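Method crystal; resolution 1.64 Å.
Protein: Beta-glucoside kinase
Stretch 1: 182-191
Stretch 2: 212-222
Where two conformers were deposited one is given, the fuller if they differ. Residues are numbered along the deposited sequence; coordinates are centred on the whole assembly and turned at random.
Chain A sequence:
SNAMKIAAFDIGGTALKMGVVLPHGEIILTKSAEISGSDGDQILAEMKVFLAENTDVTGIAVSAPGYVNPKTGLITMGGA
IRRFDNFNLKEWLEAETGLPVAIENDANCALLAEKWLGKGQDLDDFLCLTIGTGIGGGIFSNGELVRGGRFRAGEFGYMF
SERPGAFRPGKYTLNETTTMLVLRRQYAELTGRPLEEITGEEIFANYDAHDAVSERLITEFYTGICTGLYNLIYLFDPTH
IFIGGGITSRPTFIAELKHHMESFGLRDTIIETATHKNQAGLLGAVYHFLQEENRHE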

ATOM      1  N   VAL A 182     -18.617   6.322 -13.797  1.00 19.05           N
ATOM      2  CA  VAL A 182     -18.507   5.242 -14.753  1.00 18.50           C
ATOM      3  C   VAL A 182     -19.863   4.517 -14.836  1.00 16.72           C
ATOM      4  O   VAL A 182     -20.297   4.141 -15.932  1.00 17.63           O
ATOM      5  CB  VAL A 182     -17.347   4.271 -14.387  1.00 18.36           C
ATOM      6  CG1 VAL A 182     -17.484   2.966 -15.173  1.00 19.82           C
ATOM      7  CG2 VAL A 182     -16.025   4.967 -14.612  1.00 21.99           C
ATOM      8  N   LEU A 183     -20.518   4.285 -13.688  1.00 17.30           N
ATOM      9  CA  LEU A 183     -21.823   3.652 -13.706  1.00 18.49           C
ATOM     10  C   LEU A 183     -22.819   4.386 -14.576  1.00 19.37           C
ATOM     11  O   LEU A 183     -23.521   3.752 -15.401  1.00 19.75           O
ATOM     12  CB  LEU A 183     -22.397   3.519 -12.296  1.00 21.39           C
ATOM     13  CG  LEU A 183     -21.942   2.350 -11.431  1.00 23.67           C
ATOM     14  CD1 LEU A 183     -22.511   2.544 -10.013  1.00 25.32           C
ATOM     15  CD2 LEU A 183     -22.375   0.983 -12.012  1.00 21.35           C
ATOM     16  N   ARG A 184     -22.860   5.697 -14.433  1.00 21.98           N
ATOM     17  CA  ARG A 184     -23.769   6.529 -15.241  1.00 22.55           C
ATOM     18  C   ARG A 184     -23.387   6.475 -16.724  1.00 23.89           C
ATOM     19  O   ARG A 184     -24.255   6.332 -17.586  1.00 22.54           O
ATOM     20  CB  ARG A 184     -23.811   7.966 -14.717  1.00 24.02           C
ATOM     21  CG  ARG A 184     -24.414   8.055 -13.317  1.00 23.68           C
ATOM     22  CD  ARG A 184     -24.251   9.445 -12.736  1.00 29.47           C
ATOM     23  NE  ARG A 184     -24.804  10.415 -13.678  1.00 29.12           N
ATOM     24  CZ  ARG A 184     -24.129  11.372 -14.313  1.00 32.83           C
ATOM     25  NH1 ARG A 184     -22.845  11.615 -14.057  1.00 39.36           N
ATOM     26  NH2 ARG A 184     -24.780  12.156 -15.175  1.00 40.37           N
ATOM     27  N   ARG A 185     -22.090   6.555 -17.012  1.00 19.89           N
ATOM     28  CA  ARG A 185     -21.594   6.426 -18.391  1.00 20.92           C
ATOM     29  C   ARG A 185     -21.978   5.097 -19.010  1.00 23.57           C
ATOM     30  O   ARG A 185     -22.439   5.051 -20.143  1.00 23.44           O
ATOM     31  CB  ARG A 185     -20.095   6.601 -18.439  1.00 24.29           C
ATOM     32  CG  ARG A 185     -19.705   8.047 -18.241  1.00 31.51           C
ATOM     33  CD  ARG A 185     -18.209   8.308 -18.421  1.00 36.53           C
ATOM     34  NE  ARG A 185     -17.668   7.665 -19.626  1.00 42.68           N
ATOM     35  CZ  ARG A 185     -16.622   6.836 -19.641  1.00 46.01           C
ATOM     36  NH1 ARG A 185     -15.952   6.559 -18.518  1.00 52.94           N
ATOM     37  NH2 ARG A 185     -16.221   6.282 -20.787  1.00 53.06           N
ATOM     38  N   GLN A 186     -21.790   4.007 -18.269  1.00 20.80           N
ATOM     39  CA  GLN A 186     -22.148   2.717 -18.775  1.00 18.77           C
ATOM     40  C   GLN A 186     -23.651   2.603 -19.023  1.00 21.18           C
ATOM     41  O   GLN A 186     -24.080   2.050 -20.032  1.00 21.64           O
ATOM     42  CB  GLN A 186     -21.728   1.620 -17.802  1.00 17.65           C
ATOM     43  CG  GLN A 186     -20.228   1.457 -17.674  1.00 18.94           C
ATOM     44  CD  GLN A 186     -19.768   0.605 -16.489  1.00 19.89           C
ATOM     45  OE1 GLN A 186     -20.527   0.385 -15.538  1.00 18.38           O
ATOM     46  NE2 GLN A 186     -18.496   0.119 -16.543  1.00 18.79           N
ATOM     47  N   TYR A 187     -24.448   3.072 -18.069  1.00 20.64           N
ATOM     48  CA  TYR A 187     -25.899   3.058 -18.239  1.00 23.00           C
ATOM     49  C   TYR A 187     -26.348   3.844 -19.456  1.00 23.43           C
ATOM     50  O   TYR A 187     -27.228   3.378 -20.211  1.00 26.08           O
ATOM     51  CB  TYR A 187     -26.588   3.565 -16.980  1.00 21.24           C
ATOM     52  CG  TYR A 187     -28.060   3.146 -16.919  1.00 23.69           C
ATOM     53  CD1 TYR A 187     -28.415   1.810 -16.738  1.00 29.61           C
ATOM     54  CD2 TYR A 187     -29.075   4.088 -17.019  1.00 24.51           C
ATOM     55  CE1 TYR A 187     -29.733   1.420 -16.699  1.00 32.19           C
ATOM     56  CE2 TYR A 187     -30.399   3.708 -16.956  1.00 33.51           C
ATOM     57  CZ  TYR A 187     -30.719   2.365 -16.800  1.00 32.70           C
ATOM     58  OH  TYR A 187     -32.026   1.982 -16.726  1.00 42.54           O
ATOM     59  N   ALA A 188     -25.747   5.015 -19.680  1.00 23.76           N
ATOM     60  CA  ALA A 188     -26.019   5.778 -20.906  1.00 25.37           C
ATOM     61  C   ALA A 188     -25.721   4.960 -22.173  1.00 27.96           C
ATOM     62  O   ALA A 188     -26.548   4.889 -23.103  1.00 30.28           O
ATOM     63  CB  ALA A 188     -25.214   7.065 -20.900  1.00 26.55           C
ATOM     64  N   GLU A 189     -24.564   4.303 -22.206  1.00 25.89           N
ATOM     65  CA  GLU A 189     -24.190   3.452 -23.360  1.00 28.40           C
ATOM     66  C   GLU A 189     -25.143   2.299 -23.577  1.00 29.63           C
ATOM     67  O   GLU A 189     -25.484   1.957 -24.721  1.00 32.43           O
ATOM     68  CB  GLU A 189     -22.792   2.852 -23.167  1.00 29.65           C
ATOM     69  CG  GLU A 189     -21.678   3.861 -23.285  1.00 32.85           C
ATOM     70  CD  GLU A 189     -20.295   3.248 -23.320  1.00 30.53           C
ATOM     71  OE1 GLU A 189     -20.167   1.999 -23.187  1.00 34.57           O
ATOM     72  OE2 GLU A 189     -19.324   4.026 -23.459  1.00 37.21           O
ATOM     73  N   LEU A 190     -25.544   1.661 -22.488  1.00 29.35           N
ATOM     74  CA  LEU A 190     -26.396   0.474 -22.600  1.00 28.22           C
ATOM     75  C   LEU A 190     -27.821   0.820 -22.978  1.00 32.60           C
ATOM     76  O   LEU A 190     -28.438   0.052 -23.716  1.00 41.75           O
ATOM     77  CB  LEU A 190     -26.346  -0.406 -21.341  1.00 27.27           C
ATOM     78  CG  LEU A 190     -25.262  -1.498 -21.232  1.00 28.06           C
ATOM     79  CD1 LEU A 190     -25.535  -2.649 -22.195  1.00 30.07           C
ATOM     80  CD2 LEU A 190     -23.882  -0.942 -21.438  1.00 28.67           C
ATOM     81  N   THR A 191     -28.322   1.969 -22.525  1.00 31.13           N
ATOM     82  CA  THR A 191     -29.699   2.363 -22.807  1.00 36.35           C
ATOM     83  C   THR A 191     -29.821   3.328 -23.990  1.00 32.06           C
ATOM     84  O   THR A 191     -30.887   3.507 -24.498  1.00 43.31           O
ATOM     85  CB  THR A 191     -30.348   3.035 -21.593  1.00 34.09           C
ATOM     86  OG1 THR A 191     -29.608   4.225 -21.283  1.00 30.66           O
ATOM     87  CG2 THR A 191     -30.365   2.080 -20.380  1.00 33.12           C
ATOM     88  N   ALA A 212     -31.956  -6.515 -15.563  1.00 17.80           N
ATOM     89  CA  ALA A 212     -30.729  -7.278 -15.916  1.00 15.73           C
ATOM     90  C   ALA A 212     -29.549  -6.343 -16.234  1.00 14.48           C
ATOM     91  O   ALA A 212     -28.430  -6.546 -15.778  1.00 17.51           O
ATOM     92  CB  ALA A 212     -30.984  -8.190 -17.116  1.00 16.86           C
ATOM     93  N   VAL A 213     -29.807  -5.294 -16.980  1.00 15.69           N
ATOM     94  CA  VAL A 213     -28.723  -4.378 -17.388  1.00 17.67           C
ATOM     95  C   VAL A 213     -28.142  -3.748 -16.138  1.00 15.98           C
ATOM     96  O   VAL A 213     -26.916  -3.717 -15.963  1.00 17.59           O
ATOM     97  CB  VAL A 213     -29.197  -3.318 -18.413  1.00 19.11           C
ATOM     98  CG1 VAL A 213     -28.308  -2.068 -18.399  1.00 21.38           C
ATOM     99  CG2 VAL A 213     -29.301  -3.912 -19.861  1.00 19.30           C
ATOM    100  N   SER A 214     -29.021  -3.259 -15.255  1.00 16.74           N
ATOM    101  CA  SER A 214     -28.606  -2.654 -14.016  1.00 17.34           C
ATOM    102  C   SER A 214     -27.884  -3.626 -13.095  1.00 17.14           C
ATOM    103  O   SER A 214     -26.879  -3.252 -12.448  1.00 18.21           O
ATOM    104  CB  SER A 214     -29.800  -2.038 -13.332  1.00 21.83           C
ATOM    105  OG  SER A 214     -30.406  -1.047 -14.187  1.00 22.48           O
ATOM    106  N   GLU A 215     -28.418  -4.839 -12.990  1.00 18.60           N
ATOM    107  CA  GLU A 215     -27.761  -5.885 -12.243  1.00 19.61           C
ATOM    108  C   GLU A 215     -26.317  -6.059 -12.660  1.00 19.01           C
ATOM    109  O   GLU A 215     -25.423  -6.148 -11.803  1.00 18.79           O
ATOM    110  CB  GLU A 215     -28.512  -7.201 -12.275  1.00 20.08           C
ATOM    111  CG  GLU A 215     -29.770  -7.160 -11.444  1.00 18.58           C
ATOM    112  CD  GLU A 215     -30.655  -8.389 -11.595  1.00 18.87           C
ATOM    113  OE1 GLU A 215     -30.514  -9.144 -12.591  1.00 21.59           O
ATOM    114  OE2 GLU A 215     -31.495  -8.612 -10.694  1.00 23.05           O
ATOM    115  N   ARG A 216     -26.060  -6.116 -13.961  1.00 16.06           N
ATOM    116  CA  ARG A 216     -24.698  -6.322 -14.399  0.60 16.85           C
ATOM    117  C   ARG A 216     -23.833  -5.134 -14.009  1.00 17.23           C
ATOM    118  O   ARG A 216     -22.708  -5.300 -13.538  1.00 15.02           O
ATOM    119  CB  ARG A 216     -24.630  -6.602 -15.915  0.60 15.34           C
ATOM    120  CG  ARG A 216     -23.207  -6.877 -16.404  0.60 16.23           C
ATOM    121  CD  ARG A 216     -23.166  -7.300 -17.876  0.60 16.47           C
ATOM    122  NE  ARG A 216     -21.789  -7.485 -18.268  0.60 13.56           N
ATOM    123  CZ  ARG A 216     -21.026  -8.529 -17.937  0.60 18.43           C
ATOM    124  NH1 ARG A 216     -21.524  -9.579 -17.298  0.60 21.74           N
ATOM    125  NH2 ARG A 216     -19.751  -8.547 -18.292  0.60 18.50           N
ATOM    126  N   LEU A 217     -24.336  -3.933 -14.217  1.00 15.28           N
ATOM    127  CA  LEU A 217     -23.530  -2.745 -13.906  1.00 14.47           C
ATOM    128  C   LEU A 217     -23.135  -2.699 -12.431  1.00 16.58           C
ATOM    129  O   LEU A 217     -21.957  -2.453 -12.067  1.00 16.10           O
ATOM    130  CB  LEU A 217     -24.253  -1.465 -14.307  1.00 16.21           C
ATOM    131  CG  LEU A 217     -24.599  -1.204 -15.734  1.00 21.46           C
ATOM    132  CD1 LEU A 217     -25.035   0.281 -15.882  1.00 19.73           C
ATOM    133  CD2 LEU A 217     -23.571  -1.674 -16.745  1.00 22.35           C
ATOM    134  N   ILE A 218     -24.094  -2.979 -11.569  1.00 17.53           N
ATOM    135  CA  ILE A 218     -23.858  -2.907 -10.138  1.00 16.67           C
ATOM    136  C   ILE A 218     -22.942  -4.035  -9.676  1.00 17.14           C
ATOM    137  O   ILE A 218     -22.009  -3.812  -8.872  1.00 18.43           O
ATOM    138  CB  ILE A 218     -25.190  -2.867  -9.303  1.00 17.27           C
ATOM    139  CG1 ILE A 218     -25.993  -1.568  -9.650  1.00 19.50           C
ATOM    140  CG2 ILE A 218     -24.870  -3.011  -7.801  1.00 17.67           C
ATOM    141  CD1 ILE A 218     -25.245  -0.254  -9.471  1.00 20.06           C
ATOM    142  N   THR A 219     -23.182  -5.218 -10.219  1.00 16.37           N
ATOM    143  CA  THR A 219     -22.338  -6.381  -9.912  1.00 16.56           C
ATOM    144  C   THR A 219     -20.866  -6.126 -10.274  1.00 18.64           C
ATOM    145  O   THR A 219     -19.956  -6.408  -9.474  1.00 17.95           O
ATOM    146  CB  THR A 219     -22.879  -7.669 -10.538  1.00 18.56           C
ATOM    147  OG1 THR A 219     -24.222  -7.889 -10.081  1.00 21.21           O
ATOM    148  CG2 THR A 219     -22.018  -8.899 -10.165  1.00 21.43           C
ATOM    149  N   GLU A 220     -20.650  -5.577 -11.461  1.00 16.43           N
ATOM    150  CA  GLU A 220     -19.291  -5.274 -11.928  1.00 15.60           C
ATOM    151  C   GLU A 220     -18.644  -4.181 -11.070  1.00 15.47           C
ATOM    152  O   GLU A 220     -17.468  -4.252 -10.785  1.00 15.56           O
ATOM    153  CB  GLU A 220     -19.264  -4.907 -13.397  1.00 16.25           C
ATOM    154  CG  GLU A 220     -19.716  -6.064 -14.273  1.00 18.30           C
ATOM    155  CD  GLU A 220     -18.678  -7.162 -14.407  1.00 24.89           C
ATOM    156  OE1 GLU A 220     -17.578  -6.828 -14.832  1.00 25.26           O
ATOM    157  OE2 GLU A 220     -18.955  -8.337 -14.113  1.00 29.54           O
ATOM    158  N   PHE A 221     -19.419  -3.150 -10.717  1.00 15.69           N
ATOM    159  CA  PHE A 221     -18.971  -2.095  -9.809  1.00 19.11           C
ATOM    160  C   PHE A 221     -18.490  -2.698  -8.489  1.00 17.30           C
ATOM    161  O   PHE A 221     -17.382  -2.414  -8.005  1.00 15.51           O
ATOM    162  CB  PHE A 221     -20.133  -1.094  -9.638  1.00 16.67           C
ATOM    163  CG  PHE A 221     -19.875   0.027  -8.649  1.00 16.60           C
ATOM    164  CD1 PHE A 221     -18.960   1.040  -8.912  1.00 20.05           C
ATOM    165  CD2 PHE A 221     -20.659   0.143  -7.537  1.00 21.55           C
ATOM    166  CE1 PHE A 221     -18.780   2.085  -8.036  1.00 20.94           C
ATOM    167  CE2 PHE A 221     -20.505   1.191  -6.656  1.00 22.97           C
ATOM    168  CZ  PHE A 221     -19.560   2.175  -6.904  1.00 20.30           C
ATOM    169  N   TYR A 222     -19.300  -3.559  -7.885  1.00 16.69           N
ATOM    170  CA  TYR A 222     -18.922  -4.131  -6.603  1.00 16.32           C
ATOM    171  C   TYR A 222     -17.702  -5.037  -6.732  1.00 13.34           C
ATOM    172  O   TYR A 222     -16.823  -5.046  -5.859  1.00 16.33           O
ATOM    173  CB  TYR A 222     -20.096  -4.878  -5.976  1.00 15.95           C
ATOM    174  CG  TYR A 222     -21.158  -3.965  -5.377  1.00 17.05           C
ATOM    175  CD1 TYR A 222     -20.815  -2.816  -4.694  1.00 27.89           C
ATOM    176  CD2 TYR A 222     -22.472  -4.339  -5.323  1.00 22.76           C
ATOM    177  CE1 TYR A 222     -21.754  -1.991  -4.116  1.00 36.81           C
ATOM    178  CE2 TYR A 222     -23.432  -3.525  -4.701  1.00 25.55           C
ATOM    179  CZ  TYR A 222     -23.073  -2.359  -4.127  1.00 29.70           C
ATOM    180  OH  TYR A 222     -24.054  -1.599  -3.533  1.00 38.29           O
TER
HETATM  181  O   HOH W   1     -19.914  -1.148 -13.467  1.00 17.67           O

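Two helical segments of beta-glucoside kinase, 182-191 and 212-222, pack in a roughly antiparallel pair, their N-to-C directions 151° apart and their axes 10.5 Å apart at closest approach. The register pairs Leu183 with Leu217 (CA to CA 6.6 Å), Tyr187 with Ser214 (CA to CA 7.6 Å) and Leu190 with Val213 (CA to CA 7.5 Å), so the backbones lie nearest at the two leucines. Within each stretch, backbone N-H groups donate to the carbonyl four residues earlier, and no hydrogen bond passes directly between the two; the contact rests on apolar packing and one bridging water.

Leu183 and Leu217 bury the most surface. The CA-to-CB bond of Leu183 points sideways, but its m,t rotamer (chi1 -82°, chi2 173°) carries the methyl groups to the other helix. Leu183 CD2 lies 3.8 Å from Leu217 CB and 3.9 Å from Phe221 CB, while Leu183 CD1 sits 3.9 Å from Ile218 CD1 and over one face of the Phe221 ring, 3.9 Å from its centroid and 10° off the ring normal, a CH-pi contact. Phe221, with chi1 t and chi2 70°, presents that face to the methyl. Ile218 starts away from the partner helix; its m,m conformation brings CD1 back within reach of Leu183.

Leu217 points toward the first helix in the m,t rotamer. Leu217 CD1 lies 3.8 Å from Tyr187 CB and at the edge of the tyrosine ring, near its plane. Tyr187 also starts sideways, and chi1 t swings its ring nearer, setting Tyr187 CE1 3.6 Å from Ser214 OG and 4.1 Å from Val213 CG1. Ser214, in the m rotamer, sits beside the ring; its hydroxyl is hydrogen-bonded to a residue just outside these stretches. Val213 (chi1 t) points toward the partner, and Val213 CG1 also meets Leu190 CB at 3.9 Å, extending the apolar seam toward the more exposed end of the contact.

Gln186 supplies the polar link. Its m,t side chain places Gln186 OE1 2.6 Å from the O of water 1, which donates to it and also to Leu217 O (2.8 Å from the water O). Leu217 O additionally accepts the helical bond from Phe221 N (3.0 Å), so the water adds a second donor to an occupied carbonyl.

Within the helices, Thr191 (p) and Thr219 (m) turn their hydroxyls back onto the preceding turn: Thr191 OG1 donates to Tyr187 O and Thr219 OG1 to Glu215 O, each at 2.7 Å.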